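Local coordinates for protein flavodoxin-like domain (Synechococcus elongatus PCC 6301, PDB 3HLY) that probably binds a flavin nucleotide as flavodoxins do and probably serves electron transfer as one domain of a larger flavoprotein, at residues K82-L87 with H111-P116; L57-S62 with E96-L101; D15-A20 with A126-C131. All coordinates share one frame; numbering follows the deposited sequence.

Contact 1 (K82-L87 with H111-P116); sequences KQAIGL and HTAFPP
Ile85 bonds to both residues that flank its partner Thr112, which sets the register of two parallel strands. Ile85 N donates to His111 O at 2.9 Å, nearly along the C=O axis, and Ile85 O receives Ala113 N at 2.7 Å from well above the carbonyl plane. A weak third bond joins His111 N to Gln83 O. Farther along, a water bridges the segments: it accepts from Leu87 N and donates to Ile85 O and Phe114 O, giving Ile85 O a second donor.

CH-pi contacts form the second class. Ala84 CB lies above one face of the His111 imidazole, 4.1 Å from its centroid. Gly86 CA lies 3.8 Å from the centroid of the Phe114 ring, over one face, while Leu87 O approaches the same ring at its edge. Phe114 CG stands between its backbone N and carbonyl carbon (chi1 46°), which swings the ring over Gly86, where a CB would collide with CZ. An alanine in place of Phe114 would probably leave a gap above Gly86. Purely apolar packing brings Ala84 CB to 3.5 Å from Ala113 CB.

The strands belong to one beta-alpha-beta unit. Ile85 and Leu87 pack on Phe105 and Leu102 of its helix 98-107, Ala113 and Phe114 on helix 125-144, and Ala84 and Gly86 bond onward to strand 54-58.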
loop_
_atom_site.group_PDB
_atom_site.type_symbol
_atom_site.label_atom_id
_atom_site.label_comp_id
_atom_site.label_asym_id
_atom_site.label_seq_id
_atom_site.Cartn_x
_atom_site.Cartn_y
_atom_site.Cartn_z
ATOM N N LYS A 82 -12.415 -3.815 -8.926
ATOM C CA LYS A 82 -12.297 -5.248 -8.671
ATOM C C LYS A 82 -11.153 -5.601 -7.711
ATOM O O LYS A 82 -10.853 -6.780 -7.496
ATOM C CB LYS A 82 -12.101 -5.977 -9.984
ATOM N N GLN A 83 -10.532 -4.586 -7.120
ATOM C CA GLN A 83 -9.393 -4.830 -6.242
ATOM C C GLN A 83 -9.499 -4.318 -4.805
ATOM O O GLN A 83 -10.401 -3.542 -4.465
ATOM C CB GLN A 83 -8.131 -4.286 -6.921
ATOM C CG GLN A 83 -8.206 -2.821 -7.343
ATOM C CD GLN A 83 -7.215 -2.481 -8.461
ATOM O OE1 GLN A 83 -7.026 -1.315 -8.809
ATOM N NE2 GLN A 83 -6.584 -3.508 -9.027
ATOM N N ALA A 84 -8.579 -4.788 -3.963
ATOM C CA ALA A 84 -8.540 -4.395 -2.551
ATOM C C ALA A 84 -7.447 -3.356 -2.296
ATOM O O ALA A 84 -6.428 -3.328 -2.980
ATOM C CB ALA A 84 -8.295 -5.617 -1.684
ATOM N N ILE A 85 -7.669 -2.513 -1.292
ATOM C CA ILE A 85 -6.724 -1.483 -0.921
ATOM C C ILE A 85 -6.302 -1.685 0.533
ATOM O O ILE A 85 -7.147 -1.776 1.427
ATOM C CB ILE A 85 -7.342 -0.068 -1.071
ATOM C CG1 ILE A 85 -6.347 0.987 -0.580
ATOM C CG2 ILE A 85 -8.650 0.037 -0.298
ATOM C CD1 ILE A 85 -5.111 1.081 -1.434
ATOM N N GLY A 86 -5.000 -1.812 0.742
ATOM C CA GLY A 86 -4.471 -1.961 2.087
ATOM C C GLY A 86 -3.728 -0.676 2.375
ATOM O O GLY A 86 -2.818 -0.309 1.636
ATOM N N LEU A 87 -4.121 0.027 3.426
ATOM C CA LEU A 87 -3.465 1.272 3.786
ATOM C C LEU A 87 -2.707 1.135 5.113
ATOM O O LEU A 87 -3.137 0.416 6.008
ATOM C CB LEU A 87 -4.515 2.384 3.899
ATOM C CG LEU A 87 -5.186 2.754 2.572
ATOM C CD1 LEU A 87 -6.349 3.705 2.809
ATOM C CD2 LEU A 87 -4.156 3.390 1.638
ATOM N N HIS A 111 -12.546 -2.292 -2.125
ATOM C CA HIS A 111 -12.858 -2.650 -0.743
ATOM C C HIS A 111 -11.502 -2.706 -0.005
ATOM O O HIS A 111 -10.443 -2.655 -0.645
ATOM C CB HIS A 111 -13.624 -3.985 -0.658
ATOM C CG HIS A 111 -12.897 -5.162 -1.225
ATOM N ND1 HIS A 111 -12.567 -6.264 -0.467
ATOM C CD2 HIS A 111 -12.501 -5.445 -2.488
ATOM C CE1 HIS A 111 -12.005 -7.176 -1.237
ATOM N NE2 HIS A 111 -11.954 -6.705 -2.470
ATOM N N THR A 112 -11.514 -2.769 1.326
ATOM C CA THR A 112 -10.248 -2.807 2.072
ATOM C C THR A 112 -9.595 -4.178 2.000
ATOM O O THR A 112 -10.272 -5.201 2.051
ATOM C CB THR A 112 -10.447 -2.468 3.559
ATOM O OG1 THR A 112 -11.360 -3.408 4.137
ATOM C CG2 THR A 112 -10.982 -1.060 3.725
ATOM N N ALA A 113 -8.273 -4.221 1.885
ATOM C CA ALA A 113 -7.604 -5.520 1.818
ATOM C C ALA A 113 -7.432 -6.088 3.232
ATOM O O ALA A 113 -7.303 -7.297 3.415
ATOM C CB ALA A 113 -6.257 -5.383 1.122
ATOM N N PHE A 114 -7.441 -5.191 4.212
ATOM C CA PHE A 114 -7.313 -5.506 5.631
ATOM C C PHE A 114 -7.603 -4.207 6.386
ATOM O O PHE A 114 -7.651 -3.144 5.784
ATOM C CB PHE A 114 -5.896 -6.030 5.980
ATOM C CG PHE A 114 -4.745 -5.226 5.383
ATOM C CD1 PHE A 114 -3.973 -5.756 4.344
ATOM C CD2 PHE A 114 -4.414 -3.967 5.881
ATOM C CE1 PHE A 114 -2.872 -5.035 3.802
ATOM C CE2 PHE A 114 -3.322 -3.239 5.351
ATOM C CZ PHE A 114 -2.553 -3.772 4.314
ATOM N N PRO A 115 -7.819 -4.271 7.713
ATOM C CA PRO A 115 -8.089 -3.001 8.409
ATOM C C PRO A 115 -6.895 -2.045 8.328
ATOM O O PRO A 115 -5.744 -2.445 8.531
ATOM C CB PRO A 115 -8.373 -3.436 9.855
ATOM C CG PRO A 115 -8.981 -4.810 9.684
ATOM C CD PRO A 115 -8.113 -5.430 8.577
ATOM N N PRO A 116 -7.155 -0.762 8.046
ATOM C CA PRO A 116 -6.050 0.192 7.959
ATOM C C PRO A 116 -5.078 0.042 9.139
ATOM O O PRO A 116 -5.504 -0.087 10.280
ATOM C CB PRO A 116 -6.772 1.538 7.957
ATOM C CG PRO A 116 -8.030 1.222 7.165
ATOM C CD PRO A 116 -8.451 -0.109 7.772
HETATM O O HOH W 1 -6.589 -0.677 4.367
#

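Contact 2 (L57-S62 with E96-L101); sequences LGTPPS and EPIDAL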
loop_
_atom_site.group_PDB
_atom_site.type_symbol
_atom_site.label_atom_id
_atom_site.label_comp_id
_atom_site.label_asym_id
_atom_site.label_seq_id
_atom_site.Cartn_x
_atom_site.Cartn_y
_atom_site.Cartn_z
ATOM N N LEU A 57 -0.656 0.674 0.033
ATOM C CA LEU A 57 -0.026 1.983 -0.019
ATOM C C LEU A 57 0.341 2.548 1.365
ATOM O O LEU A 57 -0.441 2.467 2.312
ATOM C CB LEU A 57 -0.983 2.946 -0.722
ATOM C CG LEU A 57 -0.460 4.289 -1.194
ATOM C CD1 LEU A 57 0.580 4.043 -2.271
ATOM C CD2 LEU A 57 -1.624 5.143 -1.719
ATOM N N GLY A 58 1.540 3.101 1.483
ATOM C CA GLY A 58 1.934 3.719 2.738
ATOM C C GLY A 58 1.453 5.154 2.598
ATOM O O GLY A 58 1.390 5.657 1.478
ATOM N N THR A 59 1.091 5.814 3.693
ATOM C CA THR A 59 0.620 7.198 3.593
ATOM C C THR A 59 1.706 8.142 3.111
ATOM O O THR A 59 2.830 8.131 3.613
ATOM C CB THR A 59 0.105 7.747 4.932
ATOM O OG1 THR A 59 1.091 7.528 5.943
ATOM C CG2 THR A 59 -1.202 7.076 5.329
ATOM N N PRO A 60 1.392 8.933 2.082
ATOM C CA PRO A 60 2.323 9.904 1.510
ATOM C C PRO A 60 2.064 11.307 2.022
ATOM O O PRO A 60 0.931 11.780 2.050
ATOM C CB PRO A 60 2.083 9.787 0.015
ATOM C CG PRO A 60 0.622 9.455 -0.056
ATOM C CD PRO A 60 0.380 8.520 1.089
ATOM N N PRO A 61 3.136 12.009 2.390
ATOM C CA PRO A 61 3.038 13.374 2.907
ATOM C C PRO A 61 2.198 14.315 2.097
ATOM O O PRO A 61 2.194 14.283 0.869
ATOM C CB PRO A 61 4.466 13.864 2.896
ATOM C CG PRO A 61 5.041 13.154 1.707
ATOM C CD PRO A 61 4.472 11.761 1.825
ATOM N N SER A 62 1.531 15.174 2.854
ATOM C CA SER A 62 0.667 16.262 2.416
ATOM C C SER A 62 1.110 17.046 1.185
ATOM O O SER A 62 0.329 17.235 0.253
ATOM C CB SER A 62 0.552 17.242 3.562
ATOM O OG SER A 62 -0.311 16.740 4.556
ATOM N N GLU A 96 -0.483 12.685 4.429
ATOM C CA GLU A 96 -1.919 12.574 4.219
ATOM C C GLU A 96 -2.545 11.573 5.182
ATOM O O GLU A 96 -1.984 10.509 5.438
ATOM C CB GLU A 96 -2.215 12.120 2.788
ATOM C CG GLU A 96 -2.753 13.202 1.876
ATOM C CD GLU A 96 -3.519 12.625 0.699
ATOM O OE1 GLU A 96 -2.937 11.808 -0.054
ATOM O OE2 GLU A 96 -4.706 12.988 0.532
ATOM N N PRO A 97 -3.725 11.901 5.725
ATOM C CA PRO A 97 -4.437 11.024 6.664
ATOM C C PRO A 97 -4.958 9.751 5.986
ATOM O O PRO A 97 -5.420 9.794 4.846
ATOM C CB PRO A 97 -5.588 11.906 7.160
ATOM C CG PRO A 97 -5.095 13.315 6.924
ATOM C CD PRO A 97 -4.405 13.201 5.599
ATOM N N ILE A 98 -4.893 8.626 6.690
ATOM C CA ILE A 98 -5.378 7.358 6.142
ATOM C C ILE A 98 -6.798 7.499 5.606
ATOM O O ILE A 98 -7.093 7.105 4.481
ATOM C CB ILE A 98 -5.349 6.231 7.225
ATOM C CG1 ILE A 98 -4.001 5.510 7.183
ATOM C CG2 ILE A 98 -6.489 5.247 7.009
ATOM C CD1 ILE A 98 -3.867 4.421 8.206
ATOM N N ASP A 99 -7.670 8.088 6.417
ATOM C CA ASP A 99 -9.073 8.278 6.068
ATOM C C ASP A 99 -9.297 8.940 4.703
ATOM O O ASP A 99 -10.181 8.532 3.946
ATOM C CB ASP A 99 -9.751 9.094 7.166
ATOM C CG ASP A 99 -9.399 8.596 8.563
ATOM O OD1 ASP A 99 -10.280 8.018 9.233
ATOM O OD2 ASP A 99 -8.231 8.774 8.991
ATOM N N ALA A 100 -8.494 9.958 4.390
ATOM C CA ALA A 100 -8.614 10.670 3.122
ATOM C C ALA A 100 -8.359 9.741 1.930
ATOM O O ALA A 100 -9.129 9.734 0.968
ATOM C CB ALA A 100 -7.636 11.848 3.090
ATOM N N LEU A 101 -7.273 8.971 1.996
ATOM C CA LEU A 101 -6.935 8.031 0.934
ATOM C C LEU A 101 -8.022 6.983 0.844
ATOM O O LEU A 101 -8.487 6.662 -0.240
ATOM C CB LEU A 101 -5.607 7.318 1.218
ATOM C CG LEU A 101 -4.291 8.076 1.061
ATOM C CD1 LEU A 101 -4.155 8.578 -0.369
ATOM C CD2 LEU A 101 -4.258 9.235 2.039
#
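Thr59 and Pro60 meet Glu96 where the chain leaving strand 54-58 passes the start of helix 98-107. Glu96 N donates to Pro60 O at 2.9 Å in a nearly straight bond (166°), the donor lying above the carbonyl plane. Glu96 CB lies 3.2 Å from Pro60 O. At the carbonyl of Glu96, Thr59 CB and CG2 each lie 3.5 Å from Glu96 O, and Thr59 CG2 goes on to touch Ile98 CG1 at 3.7 Å, the two side chains crossing at a slant. Farther in, Leu57 CD2 comes within 4.5 Å of Leu101 CD1, a looser touch.

The next shell surrounds these groups. Thr59 OG1 sits between its backbone N and carbonyl carbon (chi1 51°), which sets CG2 anti to the carbonyl carbon and facing Ile98; Asp89 bonds weakly to OG1, and Ser90 OG bonds to Thr59 O. Leu72 of helix 66-78 backs both Pro60 and Glu96, and Pro97 occupies the N-cap position.

In flavodoxins the loops after strands 54-58 and 84-88 commonly flank the flavin, and this pairing is consistent with that layout. Between these segments the one hydrogen bond is Glu96 N to Pro60 O; the rest is contact of carbon with carbon or carbonyl oxygen, and no salt bridge crosses it.

Contact 3 (D15-A20 with A126-C131); sequences DRLSQA and AIYQQC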
loop_
_atom_site.group_PDB
_atom_site.type_symbol
_atom_site.label_atom_id
_atom_site.label_comp_id
_atom_site.label_asym_id
_atom_site.label_seq_id
_atom_site.Cartn_x
_atom_site.Cartn_y
_atom_site.Cartn_z
ATOM N N ASP A 15 9.792 1.810 4.587
ATOM C CA ASP A 15 10.556 0.625 4.183
ATOM C C ASP A 15 10.203 -0.574 5.067
ATOM O O ASP A 15 9.874 -1.662 4.585
ATOM C CB ASP A 15 12.068 0.855 4.321
ATOM C CG ASP A 15 12.598 1.915 3.378
ATOM O OD1 ASP A 15 12.488 1.744 2.141
ATOM O OD2 ASP A 15 13.140 2.922 3.882
ATOM N N ARG A 16 10.274 -0.335 6.370
ATOM C CA ARG A 16 10.054 -1.348 7.388
ATOM C C ARG A 16 8.621 -1.853 7.552
ATOM O O ARG A 16 8.396 -3.037 7.762
ATOM C CB ARG A 16 10.572 -0.803 8.714
ATOM C CG ARG A 16 11.200 -1.829 9.598
ATOM C CD ARG A 16 12.217 -1.159 10.491
ATOM N NE ARG A 16 13.320 -0.570 9.739
ATOM C CZ ARG A 16 14.320 0.106 10.299
ATOM N NH1 ARG A 16 14.350 0.283 11.615
ATOM N NH2 ARG A 16 15.297 0.594 9.545
ATOM N N LEU A 17 7.653 -0.959 7.482
ATOM C CA LEU A 17 6.270 -1.393 7.598
ATOM C C LEU A 17 5.917 -2.124 6.300
ATOM O O LEU A 17 5.322 -3.197 6.322
ATOM C CB LEU A 17 5.362 -0.190 7.783
ATOM C CG LEU A 17 5.656 0.669 9.012
ATOM C CD1 LEU A 17 5.173 2.092 8.784
ATOM C CD2 LEU A 17 4.999 0.051 10.205
ATOM N N SER A 18 6.319 -1.549 5.172
ATOM C CA SER A 18 6.021 -2.160 3.876
ATOM C C SER A 18 6.679 -3.538 3.729
ATOM O O SER A 18 6.079 -4.445 3.156
ATOM C CB SER A 18 6.417 -1.213 2.729
ATOM O OG SER A 18 7.828 -1.076 2.581
ATOM N N GLN A 19 7.888 -3.711 4.271
ATOM C CA GLN A 19 8.578 -5.001 4.196
ATOM C C GLN A 19 7.879 -6.057 5.056
ATOM O O GLN A 19 7.800 -7.223 4.679
ATOM C CB GLN A 19 10.028 -4.859 4.671
ATOM C CG GLN A 19 10.997 -4.405 3.608
ATOM C CD GLN A 19 12.351 -4.036 4.189
ATOM O OE1 GLN A 19 12.719 -4.482 5.283
ATOM N NE2 GLN A 19 13.101 -3.221 3.458
ATOM N N ALA A 20 7.407 -5.637 6.228
ATOM C CA ALA A 20 6.702 -6.510 7.152
ATOM C C ALA A 20 5.402 -7.003 6.487
ATOM O O ALA A 20 5.064 -8.177 6.575
ATOM C CB ALA A 20 6.380 -5.753 8.430
ATOM N N ALA A 126 5.133 -5.111 18.012
ATOM C CA ALA A 126 3.698 -5.354 17.953
ATOM C C ALA A 126 3.141 -4.865 16.616
ATOM O O ALA A 126 2.434 -5.597 15.922
ATOM C CB ALA A 126 3.011 -4.633 19.098
ATOM N N ILE A 127 3.460 -3.623 16.268
ATOM C CA ILE A 127 3.012 -3.044 15.013
ATOM C C ILE A 127 3.513 -3.849 13.808
ATOM O O ILE A 127 2.773 -4.055 12.838
ATOM C CB ILE A 127 3.508 -1.591 14.863
ATOM C CG1 ILE A 127 2.795 -0.685 15.871
ATOM C CG2 ILE A 127 3.253 -1.097 13.432
ATOM C CD1 ILE A 127 1.337 -0.478 15.573
ATOM N N TYR A 128 4.765 -4.293 13.863
ATOM C CA TYR A 128 5.332 -5.056 12.760
ATOM C C TYR A 128 4.669 -6.410 12.636
ATOM O O TYR A 128 4.559 -6.949 11.533
ATOM C CB TYR A 128 6.841 -5.223 12.924
ATOM C CG TYR A 128 7.596 -3.938 12.720
ATOM C CD1 TYR A 128 7.399 -3.173 11.574
ATOM C CD2 TYR A 128 8.495 -3.469 13.684
ATOM C CE1 TYR A 128 8.067 -1.972 11.394
ATOM C CE2 TYR A 128 9.170 -2.263 13.510
ATOM C CZ TYR A 128 8.948 -1.524 12.368
ATOM O OH TYR A 128 9.583 -0.328 12.191
ATOM N N GLN A 129 4.223 -6.960 13.764
ATOM C CA GLN A 129 3.543 -8.252 13.745
ATOM C C GLN A 129 2.189 -8.068 13.077
ATOM O O GLN A 129 1.734 -8.939 12.343
ATOM C CB GLN A 129 3.334 -8.793 15.162
ATOM C CG GLN A 129 2.639 -10.154 15.209
ATOM C CD GLN A 129 3.425 -11.246 14.485
ATOM O OE1 GLN A 129 4.545 -11.589 14.878
ATOM N NE2 GLN A 129 2.841 -11.791 13.420
ATOM N N GLN A 130 1.550 -6.930 13.341
ATOM C CA GLN A 130 0.253 -6.623 12.757
ATOM C C GLN A 130 0.376 -6.418 11.232
ATOM O O GLN A 130 -0.509 -6.813 10.468
ATOM C CB GLN A 130 -0.340 -5.382 13.426
ATOM C CG GLN A 130 -1.738 -5.034 12.942
ATOM C CD GLN A 130 -2.261 -3.769 13.578
ATOM O OE1 GLN A 130 -1.560 -3.123 14.371
ATOM N NE2 GLN A 130 -3.494 -3.395 13.234
ATOM N N CYS A 131 1.447 -5.769 10.795
ATOM C CA CYS A 131 1.706 -5.609 9.359
ATOM C C CYS A 131 1.860 -6.999 8.710
ATOM O O CYS A 131 1.306 -7.269 7.632
ATOM C CB CYS A 131 3.018 -4.873 9.128
ATOM S SG CYS A 131 2.970 -3.127 9.455
#
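Two helices that lie on the same side of the flavodoxin-like sheet, 14-27 and 125-144, meet through Arg16, Leu17 and Ala20 on one and Ile127, Tyr128 and Cys131 on the other. The short segments approach to 8.6 Å between axes, their directions 44° apart, and no hydrogen bond crosses between them.

Tyr128 and Arg16 make the outer part of the contact. The phenol slants across the aliphatic arm of the arginine: Tyr128 OH lies 3.2 Å from Arg16 CD, and Tyr128 CZ 3.6 Å from Arg16 CG. The arginine meets the tyrosine through its methylenes, and the guanidinium and ring planes are inclined by 42°. Tyr128 CG points anti to its carbonyl carbon (chi1 -70°), which lays the ring toward helix 14-27.

In the flavodoxin-like fold, a doubly wound parallel sheet of strand order 2-1-3-4-5, the first and last helices cover one sheet face while the intervening three cover the other. The start of helix 14-27 also follows the loop after strand 3-7, the place where flavodoxins usually hold the flavin phosphate. Leu17 is buried between helix and sheet, resting on Phe88 of strand 84-88 as well as on the partner helix.

One methyl of Leu17 serves three neighbours: CD2 lies 3.8 Å from Ile127 CG2, equally far from Cys131 SG, and 3.9 Å from Tyr128 CE1. One turn on, the small Ala20 lets the backbones draw close, its CB 3.5 Å from Cys131 CB and 3.8 Å from Tyr128 O. Pro123, in the loop before helix 125-144, touches both Leu17 and Tyr128.

From the N terminus, helix 14-27 supplies the first half of contact 3, whose loop stays open until helix 125-144 begins. Inside it, residues 57-62 open contact 2 and residues 82-87 open contact 1; residues 96-101 then close contact 2 before 111-116 close contact 1. These two therefore cross, and both nest within contact 3. They also touch: Gly86 O lies 2.9 Å from Leu57 N, probably hydrogen-bonded across neighbouring strands, and Pro116 packs on Ile98. Contact 1 ties the edge strand to the sheet, contact 2 ties a strand-end loop to helix 98-107, and contact 3, about 16 Å from contact 1 between centres, joins the terminal helices.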